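Local coordinates for aerobactin synthase IucC (PDB 6CN7), which probably catalyses the ATP-dependent attachment of a second N-acetyl-N-hydroxylysine to N-citryl-N-acetyl-N-hydroxylysine, yielding the siderophore aerobactin, at residues A[414-418]-A[456-460]; A[407-412]-A[515-520]; A[13-17]-A[62-68]. The protein carries 5 engineered substitutions. The contacts are given in a common frame with arbitrary orientation. Residue numbers count along the deposited sequence, not the author numbering.

In the fold
Two neighbouring contacts and one distant one illustrate how chemistry follows position in a fold. Interactions 1 and 2 both use helix 395-417: interaction 2 packs its C-terminal half against helix 505-521, and interaction 1 sets the loop after strand 449-452 beside its end. Their centres lie about 16 Å apart. Both are largely buried, but 407-412 with 515-520 is mainly apolar and aromatic, whereas 414-418 with 456-460 borders the last helix carbonyls, two of them bonded by R529, and has no hydrogen bond across the segments. Interaction 3, its centre about 37 Å from that of interaction 2, is partly exposed and joins the N-terminal helix to a turn through arginine hydrogen bonds and apolar side chains.

Interaction 1: residues A[414-418]-A[456-460]; sequences LCRYG and FPEMD
The last carbonyls of a helix lack donors from a following turn; here an arginine from a third element serves two of them while a loop packs alongside. Residues 414-417 are the last turn of helix 395-417; G418 leaves it with positive phi (61°/31°), after a weak bond from G418 N to L414 O at 2.8 Å. Against this end lies 456-460, extended at F456 and 3-10 over 457-459, with M459 N bonded to F456 O at 2.9 Å. The nearest CA atoms are those of Y417 and E458, 5.3 Å apart. F456 (chi1 m) places its CD2 3.4 Å from G418 N and 3.8 Å from Y417 C, both at the ring edge. A CB on residue 418 would clash with this ring, a second reason for glycine there. E458 (chi1 m, chi2 p) follows, its CB 3.5 Å from CD1 of Y417 (chi1 m). M459 has CG 3.1 Å from Y417 O and SD 4.1 Å from G418 O. No hydrogen bond joins the segments. R416 O and E458 OE1, 3.3 Å apart, are both acceptors, and R529 reconciles them: it hydrogen-bonds the C415 and R416 carbonyls, forms a salt bridge with E458 and a cation-pi contact with F456. D311 takes a salt bridge from R416 and a hydrogen bond from the Y417 hydroxyl. The chemistry implies a helix end whose C415 and R416 carbonyls are satisfied by R529, the loop contributing apolar contacts and a negative charge.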
loop_
_atom_site.group_PDB
_atom_site.type_symbol
_atom_site.label_atom_id
_atom_site.label_comp_id
_atom_site.label_asym_id
_atom_site.label_seq_id
_atom_site.Cartn_x
_atom_site.Cartn_y
_atom_site.Cartn_z
ATOM N N LEU A 414 -10.974 41.263 -7.462
ATOM C CA LEU A 414 -10.889 40.999 -8.896
ATOM C C LEU A 414 -10.931 42.290 -9.706
ATOM O O LEU A 414 -10.069 42.525 -10.562
ATOM C CB LEU A 414 -12.024 40.064 -9.320
ATOM C CG LEU A 414 -12.215 39.867 -10.829
ATOM C CD1 LEU A 414 -10.964 39.277 -11.459
ATOM C CD2 LEU A 414 -13.423 38.989 -11.108
ATOM N N CYS A 415 -11.932 43.137 -9.457
ATOM C CA CYS A 415 -12.148 44.294 -10.321
ATOM C C CYS A 415 -11.074 45.357 -10.143
ATOM O O CYS A 415 -10.760 46.078 -11.098
ATOM C CB CYS A 415 -13.527 44.889 -10.057
ATOM S SG CYS A 415 -14.873 43.747 -10.404
ATOM N N ARG A 416 -10.505 45.479 -8.944
ATOM C CA ARG A 416 -9.501 46.504 -8.682
ATOM C C ARG A 416 -8.088 46.023 -8.982
ATOM O O ARG A 416 -7.291 46.773 -9.554
ATOM C CB ARG A 416 -9.593 46.962 -7.225
ATOM C CG ARG A 416 -8.471 47.908 -6.768
ATOM C CD ARG A 416 -8.997 49.300 -6.512
ATOM N NE ARG A 416 -7.980 50.193 -5.955
ATOM C CZ ARG A 416 -7.945 50.620 -4.697
ATOM N NH1 ARG A 416 -8.878 50.256 -3.824
ATOM N NH2 ARG A 416 -6.972 51.433 -4.304
ATOM N N TYR A 417 -7.763 44.786 -8.613
ATOM C CA TYR A 417 -6.405 44.276 -8.726
ATOM C C TYR A 417 -6.256 43.195 -9.789
ATOM O O TYR A 417 -5.151 42.676 -9.971
ATOM C CB TYR A 417 -5.944 43.733 -7.370
ATOM C CG TYR A 417 -6.011 44.756 -6.259
ATOM C CD1 TYR A 417 -5.058 45.759 -6.160
ATOM C CD2 TYR A 417 -7.025 44.720 -5.313
ATOM C CE1 TYR A 417 -5.113 46.702 -5.152
ATOM C CE2 TYR A 417 -7.087 45.654 -4.297
ATOM C CZ TYR A 417 -6.129 46.643 -4.224
ATOM O OH TYR A 417 -6.185 47.578 -3.219
ATOM N N GLY A 418 -7.327 42.843 -10.494
ATOM C CA GLY A 418 -7.232 41.825 -11.527
ATOM C C GLY A 418 -6.800 40.471 -11.011
ATOM O O GLY A 418 -6.151 39.714 -11.740
ATOM N N PHE A 456 -3.243 46.071 -15.247
ATOM C CA PHE A 456 -3.800 47.010 -14.281
ATOM C C PHE A 456 -2.670 47.696 -13.521
ATOM O O PHE A 456 -1.738 47.017 -13.073
ATOM C CB PHE A 456 -4.714 46.299 -13.288
ATOM C CG PHE A 456 -5.997 45.779 -13.888
ATOM C CD1 PHE A 456 -6.336 46.042 -15.207
ATOM C CD2 PHE A 456 -6.873 45.029 -13.116
ATOM C CE1 PHE A 456 -7.518 45.564 -15.743
ATOM C CE2 PHE A 456 -8.056 44.550 -13.646
ATOM C CZ PHE A 456 -8.379 44.818 -14.962
ATOM N N PRO A 457 -2.702 49.022 -13.356
ATOM C CA PRO A 457 -1.678 49.663 -12.514
ATOM C C PRO A 457 -1.608 49.067 -11.121
ATOM O O PRO A 457 -0.514 48.926 -10.558
ATOM C CB PRO A 457 -2.121 51.132 -12.480
ATOM C CG PRO A 457 -2.959 51.314 -13.693
ATOM C CD PRO A 457 -3.641 50.003 -13.927
ATOM N N GLU A 458 -2.758 48.699 -10.552
ATOM C CA GLU A 458 -2.799 48.131 -9.212
ATOM C C GLU A 458 -2.074 46.795 -9.120
ATOM O O GLU A 458 -1.898 46.283 -8.009
ATOM C CB GLU A 458 -4.254 47.962 -8.762
ATOM C CG GLU A 458 -5.071 49.249 -8.770
ATOM C CD GLU A 458 -5.725 49.532 -10.113
ATOM O OE1 GLU A 458 -5.348 48.879 -11.109
ATOM O OE2 GLU A 458 -6.619 50.405 -10.173
ATOM N N MET A 459 -1.651 46.222 -10.247
ATOM C CA MET A 459 -0.924 44.959 -10.258
ATOM C C MET A 459 0.586 45.134 -10.349
ATOM O O MET A 459 1.312 44.139 -10.245
ATOM C CB MET A 459 -1.390 44.092 -11.431
ATOM C CG MET A 459 -2.294 42.956 -11.029
ATOM S SD MET A 459 -2.743 41.910 -12.427
ATOM C CE MET A 459 -1.177 41.100 -12.718
ATOM N N ASP A 460 1.075 46.359 -10.547
ATOM C CA ASP A 460 2.513 46.568 -10.671
ATOM C C ASP A 460 3.263 46.161 -9.408
ATOM O O ASP A 460 4.457 45.853 -9.482
ATOM C CB ASP A 460 2.801 48.033 -11.003
ATOM C CG ASP A 460 2.340 48.415 -12.396
ATOM O OD1 ASP A 460 1.877 47.521 -13.137
ATOM O OD2 ASP A 460 2.441 49.608 -12.751
#

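Interaction 2: residues A[407-412]-A[515-520]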
loop_
_atom_site.group_PDB
_atom_site.type_symbol
_atom_site.label_atom_id
_atom_site.label_comp_id
_atom_site.label_asym_id
_atom_site.label_seq_id
_atom_site.Cartn_x
_atom_site.Cartn_y
_atom_site.Cartn_z
ATOM N N VAL A 407 -18.744 37.870 -0.701
ATOM C CA VAL A 407 -18.692 38.145 -2.133
ATOM C C VAL A 407 -18.018 39.481 -2.411
ATOM O O VAL A 407 -17.216 39.596 -3.346
ATOM C CB VAL A 407 -20.112 38.089 -2.728
ATOM C CG1 VAL A 407 -20.075 38.340 -4.230
ATOM C CG2 VAL A 407 -20.760 36.740 -2.428
ATOM N N VAL A 408 -18.324 40.506 -1.615
ATOM C CA VAL A 408 -17.752 41.831 -1.855
ATOM C C VAL A 408 -16.227 41.785 -1.878
ATOM O O VAL A 408 -15.631 42.267 -2.854
ATOM C CB VAL A 408 -18.297 42.837 -0.836
ATOM C CG1 VAL A 408 -17.636 44.202 -1.018
ATOM C CG2 VAL A 408 -19.811 42.957 -0.968
ATOM N N PRO A 409 -15.543 41.239 -0.865
ATOM C CA PRO A 409 -14.069 41.217 -0.930
ATOM C C PRO A 409 -13.536 40.518 -2.167
ATOM O O PRO A 409 -12.593 41.009 -2.800
ATOM C CB PRO A 409 -13.666 40.476 0.355
ATOM C CG PRO A 409 -14.860 40.512 1.226
ATOM C CD PRO A 409 -16.052 40.575 0.344
ATOM N N LEU A 410 -14.121 39.378 -2.534
ATOM C CA LEU A 410 -13.621 38.624 -3.679
ATOM C C LEU A 410 -13.861 39.374 -4.983
ATOM O O LEU A 410 -12.988 39.401 -5.858
ATOM C CB LEU A 410 -14.281 37.246 -3.724
ATOM C CG LEU A 410 -13.955 36.319 -2.549
ATOM C CD1 LEU A 410 -14.804 35.063 -2.616
ATOM C CD2 LEU A 410 -12.476 35.961 -2.534
ATOM N N TYR A 411 -15.034 39.990 -5.134
ATOM C CA TYR A 411 -15.320 40.729 -6.358
ATOM C C TYR A 411 -14.494 42.005 -6.433
ATOM O O TYR A 411 -14.031 42.390 -7.514
ATOM C CB TYR A 411 -16.811 41.044 -6.435
ATOM C CG TYR A 411 -17.256 41.619 -7.759
ATOM C CD1 TYR A 411 -17.044 40.927 -8.944
ATOM C CD2 TYR A 411 -17.905 42.843 -7.823
ATOM C CE1 TYR A 411 -17.452 41.444 -10.158
ATOM C CE2 TYR A 411 -18.319 43.368 -9.032
ATOM C CZ TYR A 411 -18.092 42.663 -10.195
ATOM O OH TYR A 411 -18.501 43.184 -11.401
ATOM N N HIS A 412 -14.296 42.673 -5.294
ATOM C CA HIS A 412 -13.467 43.874 -5.265
ATOM C C HIS A 412 -12.017 43.543 -5.593
ATOM O O HIS A 412 -11.374 44.239 -6.388
ATOM C CB HIS A 412 -13.573 44.545 -3.894
ATOM C CG HIS A 412 -12.687 45.740 -3.732
ATOM N ND1 HIS A 412 -12.884 46.915 -4.423
ATOM C CD2 HIS A 412 -11.600 45.943 -2.951
ATOM C CE1 HIS A 412 -11.958 47.789 -4.077
ATOM N NE2 HIS A 412 -11.166 47.224 -3.186
ATOM N N VAL A 515 -26.522 43.841 -2.774
ATOM C CA VAL A 515 -25.211 44.006 -2.154
ATOM C C VAL A 515 -24.168 44.348 -3.210
ATOM O O VAL A 515 -23.272 45.167 -2.977
ATOM C CB VAL A 515 -24.830 42.738 -1.365
ATOM C CG1 VAL A 515 -23.374 42.791 -0.910
ATOM C CG2 VAL A 515 -25.744 42.574 -0.164
ATOM N N LEU A 516 -24.269 43.730 -4.389
ATOM C CA LEU A 516 -23.333 44.031 -5.467
ATOM C C LEU A 516 -23.633 45.374 -6.121
ATOM O O LEU A 516 -22.707 46.074 -6.541
ATOM C CB LEU A 516 -23.359 42.920 -6.520
ATOM C CG LEU A 516 -22.813 41.557 -6.089
ATOM C CD1 LEU A 516 -23.199 40.486 -7.100
ATOM C CD2 LEU A 516 -21.298 41.604 -5.920
ATOM N N SER A 517 -24.912 45.748 -6.221
ATOM C CA SER A 517 -25.263 47.055 -6.767
ATOM C C SER A 517 -24.811 48.172 -5.836
ATOM O O SER A 517 -24.152 49.126 -6.267
ATOM C CB SER A 517 -26.768 47.138 -7.010
ATOM O OG SER A 517 -27.153 46.353 -8.122
ATOM N N ASP A 518 -25.166 48.077 -4.553
ATOM C CA ASP A 518 -24.703 49.062 -3.582
ATOM C C ASP A 518 -23.187 49.184 -3.626
ATOM O O ASP A 518 -22.639 50.291 -3.658
ATOM C CB ASP A 518 -25.168 48.676 -2.176
ATOM C CG ASP A 518 -26.674 48.761 -2.013
ATOM O OD1 ASP A 518 -27.349 49.224 -2.958
ATOM O OD2 ASP A 518 -27.180 48.360 -0.939
ATOM N N TYR A 519 -22.492 48.047 -3.646
ATOM C CA TYR A 519 -21.033 48.076 -3.649
ATOM C C TYR A 519 -20.490 48.826 -4.860
ATOM O O TYR A 519 -19.548 49.618 -4.739
ATOM C CB TYR A 519 -20.481 46.653 -3.617
ATOM C CG TYR A 519 -19.106 46.559 -4.216
ATOM C CD1 TYR A 519 -17.985 46.933 -3.488
ATOM C CD2 TYR A 519 -18.929 46.115 -5.517
ATOM C CE1 TYR A 519 -16.726 46.860 -4.037
ATOM C CE2 TYR A 519 -17.676 46.035 -6.077
ATOM C CZ TYR A 519 -16.581 46.409 -5.334
ATOM O OH TYR A 519 -15.337 46.327 -5.900
ATOM N N MET A 520 -21.057 48.580 -6.044
ATOM C CA MET A 520 -20.553 49.237 -7.247
ATOM C C MET A 520 -20.883 50.726 -7.243
ATOM O O MET A 520 -20.078 51.545 -7.704
ATOM C CB MET A 520 -21.112 48.550 -8.494
ATOM C CG MET A 520 -20.528 47.158 -8.721
ATOM S SD MET A 520 -21.006 46.396 -10.286
ATOM C CE MET A 520 -22.738 46.048 -9.992
#
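Two helices crossing at -51°, with axes 10.7 Å apart at closest approach, show how one large residue can fill the middle of an interface otherwise rich in valine and leucine. Segment 407-412 is kinked at P409, whose N has no bond to the turn before. Apolar contacts make up most of the interface. V408 CG2 meets V515 CG1 at 3.6 Å, and V408 CG1 lies 3.7 Å from Y519 CD1, so one valine touches two successive turns of the facing helix. V407 CG1 and Y411 CD2 both reach L516 CD2, at 3.9 and 4.1 Å. The nearest CA atoms, those of V408 and L516 at 7.0 Å, fall among these side chains.

Aromatic contacts come next. Y519, with chi1 t, enters between V408, Y411 and H412 and has the largest covered area of the contact, 100 Å². Its CE2 is 3.6 Å from Y411 CD2, while the Y519 and H412 rings meet rim to rim, centroids 5.9 Å apart and planes at 83°. The SD of M520 approaches the edge of the Y411 ring, 4.2 Å from Y411 CE2.

One polar link crosses the interface: H412 ND1 and Y519 OH share a hydrogen bond of 2.9 Å. The other imidazole nitrogen, NE2, bonds D311, and the Y411 hydroxyl bonds the F533 carbonyl.

Around the crossing stand helix 312-317, touched by P409 and H412, helix 475-499, reached by V407 and Y411, and helix 527-532, whose F530 meets Y519.

Interaction 3: residues A[13-17]-A[62-68]; sequences RQLVA and IDAQTLR
An arginine that gathers backbone carbonyls can fasten a helix to a turn, and R13 is a compact example. Its CA-to-CB bond points toward 62-68, and the extended chain (chi1 m, chi2 and chi3 t) carries NH1 to L67 O, to which it donates at 3.0 Å, and to A64 O, where the bond is weak at 3.4 Å. R68 NH1 also donates to L67 O, at 3.0 Å. The two guanidinium groups, like in charge, thus converge on one acceptor. R13 NE forms a salt bridge with D9, one turn earlier on the helix.

The acceptors are set by the turn itself. Residues 64-66 have helical phi/psi; D63 OD1 accepts from Q65 N at 3.2 Å in an Asx turn, and D63 O accepts from T66 N at 3.0 Å and T66 OG1 at 2.7 Å.

Outward from this polar end, 13-17 is regular helix, with A17 N bonded to R13 O at 3.0 Å. The nearest CA atoms are those of R13 and A64, 5.4 Å apart. A17 CB fits between I62 CG2 at 3.7 Å, L67 CD1 at 3.9 Å and A64 CB at 4.2 Å; V16 CG1 meets the same L67 CD1 at 3.8 Å. Q14 OE1 lies 3.3 Å from A64 CB.

I62 and L67 also touch F50 of strand 46-54. This is an alpha+beta arrangement, helix 4-25 packing on the end of a four-stranded antiparallel meander and the turn leaving its last strand.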
loop_
_atom_site.group_PDB
_atom_site.type_symbol
_atom_site.label_atom_id
_atom_site.label_comp_id
_atom_site.label_asym_id
_atom_site.label_seq_id
_atom_site.Cartn_x
_atom_site.Cartn_y
_atom_site.Cartn_z
ATOM N N ARG A 13 -30.001 5.812 -2.462
ATOM C CA ARG A 13 -30.980 6.724 -3.048
ATOM C C ARG A 13 -30.434 8.144 -3.117
ATOM O O ARG A 13 -30.565 8.820 -4.143
ATOM C CB ARG A 13 -32.281 6.687 -2.247
ATOM C CG ARG A 13 -33.090 5.428 -2.476
ATOM C CD ARG A 13 -34.446 5.475 -1.792
ATOM N NE ARG A 13 -35.194 4.247 -2.050
ATOM C CZ ARG A 13 -36.039 4.072 -3.061
ATOM N NH1 ARG A 13 -36.273 5.051 -3.927
ATOM N NH2 ARG A 13 -36.659 2.908 -3.208
ATOM N N GLN A 14 -29.813 8.613 -2.032
ATOM C CA GLN A 14 -29.248 9.958 -2.037
ATOM C C GLN A 14 -28.204 10.106 -3.138
ATOM O O GLN A 14 -28.153 11.136 -3.821
ATOM C CB GLN A 14 -28.637 10.280 -0.673
ATOM C CG GLN A 14 -29.630 10.262 0.486
ATOM C CD GLN A 14 -30.575 11.445 0.483
ATOM O OE1 GLN A 14 -31.778 11.289 0.278
ATOM N NE2 GLN A 14 -30.041 12.636 0.722
ATOM N N LEU A 15 -27.363 9.088 -3.331
ATOM C CA LEU A 15 -26.310 9.195 -4.332
ATOM C C LEU A 15 -26.881 9.149 -5.745
ATOM O O LEU A 15 -26.454 9.916 -6.616
ATOM C CB LEU A 15 -25.271 8.087 -4.130
ATOM C CG LEU A 15 -24.096 8.101 -5.114
ATOM C CD1 LEU A 15 -23.402 9.456 -5.126
ATOM C CD2 LEU A 15 -23.096 7.003 -4.779
ATOM N N VAL A 16 -27.842 8.256 -5.997
ATOM C CA VAL A 16 -28.484 8.208 -7.309
ATOM C C VAL A 16 -29.109 9.559 -7.636
ATOM O O VAL A 16 -28.958 10.081 -8.747
ATOM C CB VAL A 16 -29.528 7.076 -7.356
ATOM C CG1 VAL A 16 -30.407 7.189 -8.604
ATOM C CG2 VAL A 16 -28.835 5.721 -7.329
ATOM N N ALA A 17 -29.822 10.145 -6.672
ATOM C CA ALA A 17 -30.445 11.444 -6.901
ATOM C C ALA A 17 -29.398 12.515 -7.178
ATOM O O ALA A 17 -29.585 13.362 -8.060
ATOM C CB ALA A 17 -31.305 11.833 -5.698
ATOM N N ILE A 62 -34.189 16.700 -6.475
ATOM C CA ILE A 62 -34.821 15.390 -6.581
ATOM C C ILE A 62 -35.158 14.876 -5.188
ATOM O O ILE A 62 -34.318 14.912 -4.282
ATOM C CB ILE A 62 -33.905 14.408 -7.333
ATOM C CG1 ILE A 62 -33.773 14.849 -8.796
ATOM C CG2 ILE A 62 -34.443 12.974 -7.230
ATOM C CD1 ILE A 62 -32.864 13.976 -9.644
ATOM N N ASP A 63 -36.392 14.404 -5.017
ATOM C CA ASP A 63 -36.801 13.718 -3.794
ATOM C C ASP A 63 -36.359 12.264 -3.892
ATOM O O ASP A 63 -36.956 11.473 -4.631
ATOM C CB ASP A 63 -38.311 13.832 -3.597
ATOM C CG ASP A 63 -38.786 13.179 -2.310
ATOM O OD1 ASP A 63 -37.981 12.488 -1.647
ATOM O OD2 ASP A 63 -39.972 13.359 -1.956
ATOM N N ALA A 64 -35.318 11.907 -3.134
ATOM C CA ALA A 64 -34.684 10.602 -3.299
ATOM C C ALA A 64 -35.641 9.450 -3.009
ATOM O O ALA A 64 -35.459 8.350 -3.543
ATOM C CB ALA A 64 -33.454 10.505 -2.397
ATOM N N GLN A 65 -36.658 9.670 -2.173
ATOM C CA GLN A 65 -37.563 8.580 -1.823
ATOM C C GLN A 65 -38.452 8.179 -2.993
ATOM O O GLN A 65 -38.907 7.031 -3.055
ATOM C CB GLN A 65 -38.423 8.970 -0.620
ATOM C CG GLN A 65 -37.690 8.907 0.710
ATOM C CD GLN A 65 -37.246 7.498 1.060
ATOM O OE1 GLN A 65 -38.001 6.537 0.897
ATOM N NE2 GLN A 65 -36.012 7.368 1.536
ATOM N N THR A 66 -38.709 9.095 -3.926
ATOM C CA THR A 66 -39.578 8.802 -5.058
ATOM C C THR A 66 -38.867 8.075 -6.192
ATOM O O THR A 66 -39.529 7.675 -7.155
ATOM C CB THR A 66 -40.185 10.099 -5.601
ATOM O OG1 THR A 66 -39.151 10.915 -6.170
ATOM C CG2 THR A 66 -40.883 10.874 -4.490
ATOM N N LEU A 67 -37.551 7.892 -6.107
ATOM C CA LEU A 67 -36.802 7.311 -7.214
ATOM C C LEU A 67 -37.324 5.923 -7.564
ATOM O O LEU A 67 -37.511 5.074 -6.687
ATOM C CB LEU A 67 -35.314 7.243 -6.866
ATOM C CG LEU A 67 -34.539 8.558 -6.986
ATOM C CD1 LEU A 67 -33.161 8.414 -6.367
ATOM C CD2 LEU A 67 -34.419 8.991 -8.442
ATOM N N ARG A 68 -37.547 5.698 -8.858
ATOM C CA ARG A 68 -37.977 4.409 -9.381
ATOM C C ARG A 68 -37.208 4.102 -10.656
ATOM O O ARG A 68 -37.054 4.971 -11.519
ATOM C CB ARG A 68 -39.477 4.391 -9.694
ATOM C CG ARG A 68 -40.379 4.572 -8.499
ATOM C CD ARG A 68 -40.386 3.338 -7.618
ATOM N NE ARG A 68 -41.371 3.459 -6.548
ATOM C CZ ARG A 68 -41.140 4.041 -5.375
ATOM N NH1 ARG A 68 -39.950 4.561 -5.104
ATOM N NH2 ARG A 68 -42.106 4.103 -4.469
#